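Local coordinates for protein copper-containing nitrite reductase (Thermus scotoductus, PDB 6HBE) that probably reduces nitrite to nitric oxide with electrons from a cytochrome c, as a copper-containing homotrimer of the multicopper oxidase family, at residues I158-A163 and I202-V207; Y226-P231 and P245-V250; L154-I159 and P290-E295; T212-V217 and A238-A243. All coordinates share one frame; numbering follows the deposited sequence.

Interaction 1 (I158-A163 and I202-V207); sequences IIQSEA and IYFLNV
Two neighbouring parallel strands, 154-163 and 199-208, meet here in one sheet of the second cupredoxin-type sandwich of the nitrite reductase. The register follows the parallel pattern: I158 and Q160 each give and take one backbone bond, so each straddles the residue facing it. The amide of I158 meets Y203 O at 2.8 Å, almost straight at 172°, and the carbonyl of I158 takes the N-H of L205; Q160 N then bonds L205 O, and Q160 O receives V207 N at 3.0 Å. I158, Q160, F204 and N206 share one face. There the F204 ring, its CG anti to the backbone N (chi1 176°), leans along the strand pair, with CD1 4.1 Å from I158 CG2 and CE1 4.0 Å from Q160 CB. An alanine here would remove the ring that touches I158 and Q160 and that S213, L215 and A243 of the facing sheet pack on, and would probably loosen the join between the two sheets at this point. The extended Q160 lies alongside N206, their amide planes 43° apart, and a water joins them: it accepts from Q160 NE2 and donates to N206 OD1 and to E162 OE2. The far ends are held by the other sheet, Q160 OE1 by S213 OG and N206 ND2 by A243 O. On the opposite face, I159 CG2 rests on V207 CG1 at 3.8 Å, and V207 CG2 presses tightly on S161 CB at 3.4 Å. A parallel pair within a mixed sheet, packed on a second sheet, is characteristic of the Greek-key beta-sandwich of the cupredoxin fold.

Interaction 2 (Y226-P231 and P245-V250); sequences YYQGNP and PSDSWV
Y227 and W249 dominate this antiparallel pairing of strands 222-227 and 248-254, in a sheet of a cupredoxin-type sandwich. Their rings meet obliquely, planes 56° apart, and the tyrosine covers the indole with CB and the near edge of its ring: Y227 CB sits 4.0 Å from the centroid of the six-membered ring of W249, and CD1 lies over the same indole toward its rim. With CG anti to the backbone N (chi1 -175°), the Y227 ring runs on toward D247, where OH donates to OD1 at 2.6 Å, arriving from above the carboxylate plane. That oxygen also bonds T240 OG1 of the second subunit, so the tyrosine probably helps to orient a residue of the trimer interface. Above one face of the Y227 ring, toward its rim, lies Q228 NE2, itself bonded to the same T240, while Q228 OE1 takes Q239 N of the second subunit. W249 NE1 is satisfied by L242 O. On the other face of the sheet, Y226 and V250 pair through both backbone bonds, Y226 N to V250 O at 2.8 Å and V250 N to Y226 O. A type II turn follows, its closing bond bringing G229 N to Y226 O, and V250 CG2 packs on G229 CA at 3.6 Å.

Interaction 3 (L154-I159 and P290-E295); sequences LKLYII and PEVRAE
E295 OE2 is gripped by two N-H donors, R293 NH2 at 2.8 Å and the backbone amide of M54. R293 holds this carboxylate side-on, for its NE reaches E295 OE1 as well, close to the guanidinium plane. A long salt bridge runs from R293 NH1 to E291 OE2, and E291 OE1 takes a bond of 2.6 Å from a water that also bonds Y157 OH. The surface charges are thereby linked to a tyrosine on the strand. Y157 is the central side chain, its ring stacked on that of Y203: its amide gives an N-H to V292 O at 2.9 Å, and the same carbonyl lies in the ring plane at the edge, 3.3 Å from Y157 CD1. Beside it, V292 N makes only a weak bond to K155 O. Strand 154-163 opens the second cupredoxin-type sandwich, and the irregular segment 290-295 runs along the first half of it at 20°, forming a single bridge at L156 and V292, on its way to strand 309-311 in a sheet of the first sandwich. Apolar contacts flank the bridge. The L156 and V292 side chains cross obliquely, L156 CD2 meeting V292 CG2 at 3.5 Å. A294, the centre of an inverse gamma turn, packs its CB on Y157 CB at 3.9 Å. An alanine in place of Y157 would remove the ring stacked on Y203 and the hydroxyl's water link to E291, and would probably leave segment 290-295 less firmly held. I159 CG1 touches A294 CB at 4.2 Å.

Interaction 4 (T212-V217 and A238-A243); sequences TSTLHV and AQTALA
Backbone bonds come first: two antiparallel hydrogen-bonded pairs hold strand 213-217 to strand 241-243. S213 N reaches A243 O at 2.8 Å, and A243 N returns to S213 O. L215 and A241 repeat the exchange less evenly, since A241 N lies on a lone pair of L215 O at 3.0 Å, whereas L215 N approaches A241 O at 3.1 Å from 43° out of that carbonyl's plane. One side-chain bond extends this ladder. H216 ND1 carries its proton toward Q239 O at 2.8 Å and 162°, with the oxygen nearly in the imidazole plane; CG anti to the backbone N (chi1 171°) turns the ring that way. This fixes the ring's rotation beside a bound copper ion, about 4 Å from the H216 side chain, and H267 meets the ring edge-to-face. Strand 241-243 is an outer strand, within the chain, of the second sheet of a cupredoxin-type sandwich, and it faces the trimer interface, where family members place the type 2 copper. Across that interface, polar ends find their partners on the third subunit: T214 OG1 on P245 O, T240 OG1 on D247, and Q239 OE1 on ND1 of the copper ligand H80, whose rotation it probably helps to set. Apolar contacts cluster round L242, whose CD1 presses tightly on T212 CG2 at 3.5 Å and touches T214 CG2 at 3.8 Å. The leucine also packs on L242 of the second subunit.

How the interactions relate
Read from the N terminus, interactions 1 and 3 start from the same strand, 154-163, and share I158 and I159. Interaction 1 closes first, pairing it with 202-207 across a loop of 38 residues. The chain then crosses to the facing sheet, where 212-217 opens interaction 4; before its partner 238-243 arrives, 226-231 has opened interaction 2, which closes at 245-250. These two therefore cross, weaving the two sheets of the sandwich together. Interaction 3 closes last, at 290-295, and its long loop contains both. Interactions 1 and 2 are joined through the neighbouring strands 199-208 and 248-254, while interactions 1 and 4 meet across the sandwich; interactions 2 and 4 both reach the trimer interface.

Interaction 1 (I158-A163 and I202-V207)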
# COMPACT_ATOMS: atom_id res chain seq x y z
N ILE C 158 -21.60 -9.41 2.09
CA ILE C 158 -20.61 -8.59 2.81
C ILE C 158 -19.84 -7.63 1.86
O ILE C 158 -19.23 -8.10 0.90
CB ILE C 158 -19.54 -9.50 3.49
CG1 ILE C 158 -20.18 -10.53 4.46
CG2 ILE C 158 -18.50 -8.66 4.24
CD1 ILE C 158 -20.60 -9.93 5.77
N ILE C 159 -19.81 -6.34 2.19
CA ILE C 159 -18.90 -5.38 1.54
C ILE C 159 -17.83 -4.99 2.53
O ILE C 159 -18.15 -4.71 3.70
CB ILE C 159 -19.63 -4.11 1.04
CG1 ILE C 159 -20.33 -4.43 -0.29
CG2 ILE C 159 -18.69 -2.93 0.88
CD1 ILE C 159 -21.31 -3.37 -0.79
N GLN C 160 -16.58 -4.99 2.07
CA GLN C 160 -15.47 -4.34 2.74
C GLN C 160 -15.21 -2.97 2.14
O GLN C 160 -15.09 -2.86 0.93
CB GLN C 160 -14.19 -5.20 2.67
CG GLN C 160 -13.04 -4.61 3.48
CD GLN C 160 -11.78 -5.47 3.46
OE1 GLN C 160 -11.82 -6.71 3.66
NE2 GLN C 160 -10.64 -4.84 3.17
N SER C 161 -15.02 -1.95 2.98
CA SER C 161 -14.78 -0.58 2.49
C SER C 161 -13.97 0.23 3.49
O SER C 161 -13.92 -0.12 4.68
CB SER C 161 -16.11 0.14 2.17
OG SER C 161 -16.86 0.43 3.35
N GLU C 162 -13.36 1.30 2.99
CA GLU C 162 -12.45 2.18 3.74
C GLU C 162 -13.07 3.54 3.99
O GLU C 162 -13.91 3.98 3.21
CB GLU C 162 -11.13 2.38 2.94
CG GLU C 162 -10.37 1.08 2.62
CD GLU C 162 -9.67 1.06 1.26
OE1 GLU C 162 -9.31 2.16 0.68
OE2 GLU C 162 -9.52 -0.09 0.73
N ALA C 163 -12.65 4.21 5.07
CA ALA C 163 -13.00 5.60 5.33
C ALA C 163 -11.74 6.42 5.49
O ALA C 163 -10.77 5.91 6.05
CB ALA C 163 -13.86 5.73 6.59
N ILE C 202 -21.49 -17.15 0.91
CA ILE C 202 -21.02 -15.79 1.24
C ILE C 202 -20.84 -15.07 -0.11
O ILE C 202 -20.23 -15.62 -1.04
CB ILE C 202 -19.70 -15.82 2.04
CG1 ILE C 202 -19.88 -16.60 3.36
CG2 ILE C 202 -19.19 -14.40 2.35
CD1 ILE C 202 -18.59 -17.02 4.02
N TYR C 203 -21.40 -13.88 -0.22
CA TYR C 203 -21.26 -13.02 -1.40
C TYR C 203 -20.38 -11.85 -0.92
O TYR C 203 -20.85 -11.03 -0.13
CB TYR C 203 -22.63 -12.54 -1.87
CG TYR C 203 -23.60 -13.65 -2.33
CD1 TYR C 203 -24.30 -14.43 -1.40
CD2 TYR C 203 -23.84 -13.87 -3.68
CE1 TYR C 203 -25.19 -15.42 -1.81
CE2 TYR C 203 -24.72 -14.86 -4.12
CZ TYR C 203 -25.39 -15.65 -3.17
OH TYR C 203 -26.28 -16.63 -3.56
N PHE C 204 -19.13 -11.80 -1.39
CA PHE C 204 -18.13 -10.83 -0.88
C PHE C 204 -17.68 -9.87 -1.97
O PHE C 204 -17.25 -10.33 -3.03
CB PHE C 204 -16.91 -11.58 -0.34
CG PHE C 204 -15.78 -10.67 0.12
CD1 PHE C 204 -16.00 -9.74 1.11
CD2 PHE C 204 -14.50 -10.80 -0.40
CE1 PHE C 204 -15.00 -8.91 1.55
CE2 PHE C 204 -13.47 -9.98 0.07
CZ PHE C 204 -13.74 -9.02 1.03
N LEU C 205 -17.73 -8.56 -1.69
CA LEU C 205 -17.21 -7.54 -2.60
C LEU C 205 -16.29 -6.63 -1.82
O LEU C 205 -16.70 -6.03 -0.82
CB LEU C 205 -18.37 -6.73 -3.22
CG LEU C 205 -18.04 -5.45 -4.02
CD1 LEU C 205 -17.27 -5.76 -5.26
CD2 LEU C 205 -19.28 -4.65 -4.38
N ASN C 206 -15.05 -6.49 -2.29
CA ASN C 206 -14.11 -5.48 -1.71
C ASN C 206 -14.26 -4.23 -2.57
O ASN C 206 -13.79 -4.24 -3.72
CB ASN C 206 -12.63 -5.94 -1.73
CG ASN C 206 -11.68 -4.91 -1.14
OD1 ASN C 206 -12.10 -3.94 -0.47
ND2 ASN C 206 -10.36 -5.07 -1.41
N VAL C 207 -14.85 -3.17 -2.04
CA VAL C 207 -14.97 -1.93 -2.84
C VAL C 207 -13.67 -1.08 -2.76
O VAL C 207 -13.48 -0.19 -3.57
CB VAL C 207 -16.17 -1.03 -2.49
CG1 VAL C 207 -17.49 -1.77 -2.55
CG2 VAL C 207 -16.00 -0.30 -1.18
O HOH W 1 -11.05 -2.33 1.65

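Interaction 2 (Y226-P231 and P245-V250)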
# COMPACT_ATOMS: atom_id res chain seq x y z
N TYR C 226 -15.71 -18.89 -6.19
CA TYR C 226 -15.93 -18.51 -7.58
C TYR C 226 -15.51 -17.06 -7.78
O TYR C 226 -16.15 -16.15 -7.25
CB TYR C 226 -17.41 -18.73 -7.94
CG TYR C 226 -17.90 -20.11 -7.56
CD1 TYR C 226 -18.44 -20.35 -6.29
CD2 TYR C 226 -17.82 -21.17 -8.45
CE1 TYR C 226 -18.87 -21.63 -5.93
CE2 TYR C 226 -18.25 -22.44 -8.10
CZ TYR C 226 -18.78 -22.68 -6.85
OH TYR C 226 -19.21 -23.94 -6.50
N TYR C 227 -14.44 -16.85 -8.53
CA TYR C 227 -13.94 -15.49 -8.80
C TYR C 227 -14.97 -14.70 -9.64
O TYR C 227 -15.50 -15.22 -10.64
CB TYR C 227 -12.56 -15.50 -9.44
CG TYR C 227 -11.89 -14.13 -9.66
CD1 TYR C 227 -11.64 -13.25 -8.59
CD2 TYR C 227 -11.47 -13.73 -10.92
CE1 TYR C 227 -11.01 -12.01 -8.81
CE2 TYR C 227 -10.83 -12.51 -11.15
CZ TYR C 227 -10.60 -11.65 -10.09
OH TYR C 227 -9.98 -10.42 -10.38
N GLN C 228 -15.27 -13.49 -9.17
CA GLN C 228 -16.35 -12.59 -9.66
C GLN C 228 -17.77 -13.11 -9.37
O GLN C 228 -18.74 -12.50 -9.81
CB GLN C 228 -16.20 -12.31 -11.15
CG GLN C 228 -14.79 -11.82 -11.53
CD GLN C 228 -14.59 -10.33 -11.26
OE1 GLN C 228 -15.48 -9.53 -11.55
NE2 GLN C 228 -13.42 -9.96 -10.78
N GLY C 229 -17.89 -14.20 -8.62
CA GLY C 229 -19.18 -14.91 -8.49
C GLY C 229 -19.64 -15.73 -9.70
O GLY C 229 -20.77 -16.27 -9.68
N ASN C 230 -18.81 -15.85 -10.74
CA ASN C 230 -19.16 -16.66 -11.92
C ASN C 230 -18.87 -18.14 -11.66
O ASN C 230 -17.72 -18.50 -11.40
CB ASN C 230 -18.39 -16.17 -13.16
CG ASN C 230 -18.92 -16.79 -14.46
OD1 ASN C 230 -18.95 -18.00 -14.60
ND2 ASN C 230 -19.32 -15.94 -15.41
N PRO C 231 -19.90 -19.01 -11.80
CA PRO C 231 -19.67 -20.45 -11.52
C PRO C 231 -18.52 -21.13 -12.24
O PRO C 231 -18.01 -22.11 -11.72
CB PRO C 231 -20.98 -21.12 -11.94
CG PRO C 231 -22.00 -20.06 -11.82
CD PRO C 231 -21.30 -18.76 -12.18
N PRO C 245 -9.41 -3.89 -5.06
CA PRO C 245 -10.60 -3.02 -5.18
C PRO C 245 -11.50 -3.34 -6.38
O PRO C 245 -11.02 -3.33 -7.51
CB PRO C 245 -10.00 -1.61 -5.25
CG PRO C 245 -8.73 -1.74 -4.45
CD PRO C 245 -8.19 -3.10 -4.80
N SER C 246 -12.79 -3.56 -6.09
CA SER C 246 -13.87 -4.02 -7.02
C SER C 246 -13.81 -5.48 -7.46
O SER C 246 -14.64 -5.90 -8.31
CB SER C 246 -14.07 -3.08 -8.25
OG SER C 246 -15.25 -3.44 -8.97
N ASP C 247 -12.89 -6.27 -6.90
CA ASP C 247 -12.93 -7.73 -7.03
C ASP C 247 -14.00 -8.31 -6.08
O ASP C 247 -14.28 -7.76 -5.02
CB ASP C 247 -11.59 -8.40 -6.65
CG ASP C 247 -10.52 -8.36 -7.76
OD1 ASP C 247 -10.86 -8.47 -8.99
OD2 ASP C 247 -9.31 -8.33 -7.36
N SER C 248 -14.54 -9.44 -6.47
CA SER C 248 -15.59 -10.13 -5.69
C SER C 248 -15.43 -11.64 -5.76
O SER C 248 -14.72 -12.14 -6.64
CB SER C 248 -16.99 -9.77 -6.22
OG SER C 248 -17.20 -10.36 -7.54
N TRP C 249 -16.08 -12.33 -4.81
CA TRP C 249 -16.13 -13.78 -4.74
C TRP C 249 -17.51 -14.25 -4.28
O TRP C 249 -18.15 -13.56 -3.50
CB TRP C 249 -15.10 -14.33 -3.72
CG TRP C 249 -13.65 -14.16 -4.10
CD1 TRP C 249 -12.83 -13.09 -3.78
CD2 TRP C 249 -12.85 -15.08 -4.85
NE1 TRP C 249 -11.58 -13.29 -4.29
CE2 TRP C 249 -11.55 -14.50 -4.95
CE3 TRP C 249 -13.07 -16.34 -5.42
CZ2 TRP C 249 -10.47 -15.16 -5.59
CZ3 TRP C 249 -12.00 -16.99 -6.09
CH2 TRP C 249 -10.73 -16.38 -6.18
N VAL C 250 -17.95 -15.43 -4.77
CA VAL C 250 -18.94 -16.27 -4.03
C VAL C 250 -18.20 -17.46 -3.39
O VAL C 250 -17.35 -18.08 -4.02
CB VAL C 250 -20.09 -16.74 -4.95
CG1 VAL C 250 -20.99 -17.75 -4.25
CG2 VAL C 250 -20.92 -15.55 -5.39

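Interaction 3 (L154-I159 and P290-E295)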
# COMPACT_ATOMS: atom_id res chain seq x y z
N LEU C 154 -28.00 -20.40 5.18
CA LEU C 154 -27.97 -18.94 5.35
C LEU C 154 -27.06 -18.30 4.28
O LEU C 154 -25.96 -18.81 4.01
CB LEU C 154 -27.47 -18.59 6.75
CG LEU C 154 -27.48 -17.13 7.22
CD1 LEU C 154 -28.86 -16.46 7.24
CD2 LEU C 154 -26.85 -17.07 8.59
N LYS C 155 -27.54 -17.21 3.67
CA LYS C 155 -26.74 -16.36 2.76
C LYS C 155 -26.26 -15.14 3.52
O LYS C 155 -27.03 -14.51 4.25
CB LYS C 155 -27.58 -15.94 1.57
CG LYS C 155 -27.96 -17.10 0.64
CD LYS C 155 -28.86 -16.60 -0.48
CE LYS C 155 -29.04 -17.66 -1.57
NZ LYS C 155 -29.90 -17.15 -2.67
N LEU C 156 -24.99 -14.79 3.32
CA LEU C 156 -24.35 -13.66 3.98
C LEU C 156 -23.77 -12.79 2.84
O LEU C 156 -22.98 -13.29 2.05
CB LEU C 156 -23.23 -14.13 4.88
CG LEU C 156 -23.57 -15.12 6.01
CD1 LEU C 156 -22.31 -15.46 6.77
CD2 LEU C 156 -24.61 -14.54 6.96
N TYR C 157 -24.20 -11.53 2.79
CA TYR C 157 -23.73 -10.55 1.79
C TYR C 157 -22.87 -9.51 2.51
O TYR C 157 -23.35 -8.83 3.45
CB TYR C 157 -24.91 -9.91 1.08
CG TYR C 157 -25.85 -10.86 0.32
CD1 TYR C 157 -26.97 -11.42 0.96
CD2 TYR C 157 -25.71 -11.10 -1.02
CE1 TYR C 157 -27.88 -12.22 0.28
CE2 TYR C 157 -26.61 -11.89 -1.72
CZ TYR C 157 -27.70 -12.47 -1.04
OH TYR C 157 -28.61 -13.28 -1.69
N ILE C 158 -21.60 -9.41 2.09
CA ILE C 158 -20.61 -8.59 2.81
C ILE C 158 -19.84 -7.63 1.86
O ILE C 158 -19.23 -8.10 0.90
CB ILE C 158 -19.54 -9.50 3.49
CG1 ILE C 158 -20.18 -10.53 4.46
CG2 ILE C 158 -18.50 -8.66 4.24
CD1 ILE C 158 -20.60 -9.93 5.77
N ILE C 159 -19.81 -6.34 2.19
CA ILE C 159 -18.90 -5.38 1.54
C ILE C 159 -17.83 -4.99 2.53
O ILE C 159 -18.15 -4.71 3.70
CB ILE C 159 -19.63 -4.11 1.04
CG1 ILE C 159 -20.33 -4.43 -0.29
CG2 ILE C 159 -18.69 -2.93 0.88
CD1 ILE C 159 -21.31 -3.37 -0.79
N PRO C 290 -32.88 -13.63 9.59
CA PRO C 290 -32.95 -13.17 8.20
C PRO C 290 -31.54 -12.95 7.58
O PRO C 290 -30.58 -12.67 8.32
CB PRO C 290 -33.68 -11.82 8.30
CG PRO C 290 -34.19 -11.72 9.70
CD PRO C 290 -33.34 -12.60 10.54
N GLU C 291 -31.45 -13.09 6.27
CA GLU C 291 -30.18 -12.92 5.55
C GLU C 291 -29.46 -11.62 5.89
O GLU C 291 -30.08 -10.56 6.09
CB GLU C 291 -30.37 -13.08 4.04
CG GLU C 291 -31.22 -12.01 3.40
CD GLU C 291 -31.35 -12.16 1.89
OE1 GLU C 291 -31.23 -13.29 1.37
OE2 GLU C 291 -31.57 -11.12 1.23
N VAL C 292 -28.14 -11.69 5.94
CA VAL C 292 -27.30 -10.52 6.26
C VAL C 292 -27.12 -9.76 4.95
O VAL C 292 -26.51 -10.28 4.01
CB VAL C 292 -25.96 -10.95 6.87
CG1 VAL C 292 -25.02 -9.74 7.08
CG2 VAL C 292 -26.20 -11.64 8.21
N ARG C 293 -27.71 -8.57 4.88
CA ARG C 293 -27.64 -7.70 3.69
C ARG C 293 -26.37 -6.80 3.71
O ARG C 293 -25.94 -6.30 4.79
CB ARG C 293 -28.90 -6.82 3.60
CG ARG C 293 -30.23 -7.59 3.60
CD ARG C 293 -31.45 -6.68 3.71
NE ARG C 293 -31.55 -5.83 2.53
CZ ARG C 293 -31.93 -6.21 1.32
NH1 ARG C 293 -32.38 -7.43 1.07
NH2 ARG C 293 -31.92 -5.30 0.33
N ALA C 294 -25.87 -6.49 2.53
CA ALA C 294 -24.64 -5.70 2.40
C ALA C 294 -24.97 -4.22 2.37
O ALA C 294 -24.71 -3.55 1.35
CB ALA C 294 -23.88 -6.13 1.18
N GLU C 295 -25.46 -3.71 3.50
CA GLU C 295 -26.05 -2.37 3.61
C GLU C 295 -25.60 -1.77 4.92
O GLU C 295 -25.57 -2.46 5.96
CB GLU C 295 -27.59 -2.43 3.57
CG GLU C 295 -28.16 -2.88 2.23
CD GLU C 295 -29.67 -3.11 2.21
OE1 GLU C 295 -30.30 -3.27 3.28
OE2 GLU C 295 -30.24 -3.23 1.07
O HOH W 2 -31.06 -13.10 -1.25

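Interaction 4 (T212-V217 and A238-A243)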
# COMPACT_ATOMS: atom_id res chain seq x y z
N THR C 212 -6.13 -3.94 -0.77
CA THR C 212 -6.48 -5.33 -1.15
C THR C 212 -6.93 -6.04 0.13
O THR C 212 -6.55 -5.63 1.25
CB THR C 212 -5.22 -5.96 -1.80
OG1 THR C 212 -4.97 -5.30 -3.06
CG2 THR C 212 -5.35 -7.49 -2.02
N SER C 213 -7.72 -7.10 -0.03
CA SER C 213 -8.29 -7.92 1.06
C SER C 213 -7.93 -9.37 0.84
O SER C 213 -7.83 -9.82 -0.31
CB SER C 213 -9.81 -7.76 1.10
OG SER C 213 -10.40 -8.48 2.19
N THR C 214 -7.75 -10.12 1.93
CA THR C 214 -7.62 -11.58 1.90
C THR C 214 -8.61 -12.13 2.92
O THR C 214 -8.30 -12.27 4.11
CB THR C 214 -6.17 -12.10 2.15
OG1 THR C 214 -5.57 -11.40 3.25
CG2 THR C 214 -5.30 -11.86 0.90
N LEU C 215 -9.82 -12.45 2.45
CA LEU C 215 -10.91 -12.88 3.36
C LEU C 215 -10.65 -14.28 3.91
O LEU C 215 -10.21 -15.15 3.18
CB LEU C 215 -12.28 -12.84 2.69
CG LEU C 215 -13.49 -12.89 3.62
CD1 LEU C 215 -13.62 -11.64 4.45
CD2 LEU C 215 -14.77 -13.07 2.83
N HIS C 216 -10.91 -14.46 5.21
CA HIS C 216 -10.54 -15.68 5.95
C HIS C 216 -11.60 -15.98 7.03
O HIS C 216 -12.19 -15.04 7.57
CB HIS C 216 -9.15 -15.49 6.58
CG HIS C 216 -8.74 -16.57 7.54
ND1 HIS C 216 -8.36 -17.84 7.14
CD2 HIS C 216 -8.62 -16.55 8.89
CE1 HIS C 216 -8.04 -18.56 8.20
NE2 HIS C 216 -8.18 -17.80 9.28
N VAL C 217 -11.84 -17.26 7.33
CA VAL C 217 -12.62 -17.66 8.55
C VAL C 217 -11.75 -18.52 9.48
O VAL C 217 -11.25 -19.54 9.06
CB VAL C 217 -13.94 -18.42 8.20
CG1 VAL C 217 -14.64 -18.88 9.49
CG2 VAL C 217 -14.90 -17.56 7.44
N ALA C 238 -9.39 -23.29 0.05
CA ALA C 238 -8.63 -22.06 0.29
C ALA C 238 -8.74 -21.48 1.71
O ALA C 238 -9.85 -21.36 2.28
CB ALA C 238 -9.03 -21.01 -0.74
N GLN C 239 -7.60 -21.11 2.25
CA GLN C 239 -7.57 -20.35 3.52
C GLN C 239 -7.87 -18.86 3.37
O GLN C 239 -8.17 -18.20 4.37
CB GLN C 239 -6.22 -20.56 4.24
CG GLN C 239 -5.07 -19.70 3.72
CD GLN C 239 -3.72 -20.34 3.92
OE1 GLN C 239 -3.14 -20.30 5.01
NE2 GLN C 239 -3.18 -20.91 2.86
N THR C 240 -7.73 -18.33 2.15
CA THR C 240 -7.94 -16.93 1.84
C THR C 240 -8.62 -16.76 0.46
O THR C 240 -8.42 -17.59 -0.43
CB THR C 240 -6.61 -16.14 1.80
OG1 THR C 240 -5.60 -16.89 1.13
CG2 THR C 240 -6.14 -15.76 3.17
N ALA C 241 -9.38 -15.68 0.32
CA ALA C 241 -9.93 -15.20 -0.94
C ALA C 241 -9.33 -13.80 -1.25
O ALA C 241 -9.75 -12.80 -0.67
CB ALA C 241 -11.44 -15.13 -0.86
N LEU C 242 -8.33 -13.77 -2.12
CA LEU C 242 -7.62 -12.55 -2.52
C LEU C 242 -8.55 -11.63 -3.39
O LEU C 242 -9.10 -12.09 -4.39
CB LEU C 242 -6.35 -12.93 -3.30
CG LEU C 242 -5.56 -11.76 -3.90
CD1 LEU C 242 -4.98 -10.88 -2.80
CD2 LEU C 242 -4.47 -12.22 -4.82
N ALA C 243 -8.72 -10.37 -2.97
CA ALA C 243 -9.58 -9.40 -3.69
C ALA C 243 -9.01 -8.00 -3.67
O ALA C 243 -8.94 -7.35 -2.59
CB ALA C 243 -10.99 -9.42 -3.11
O HOH W 3 -10.73 -19.46 5.75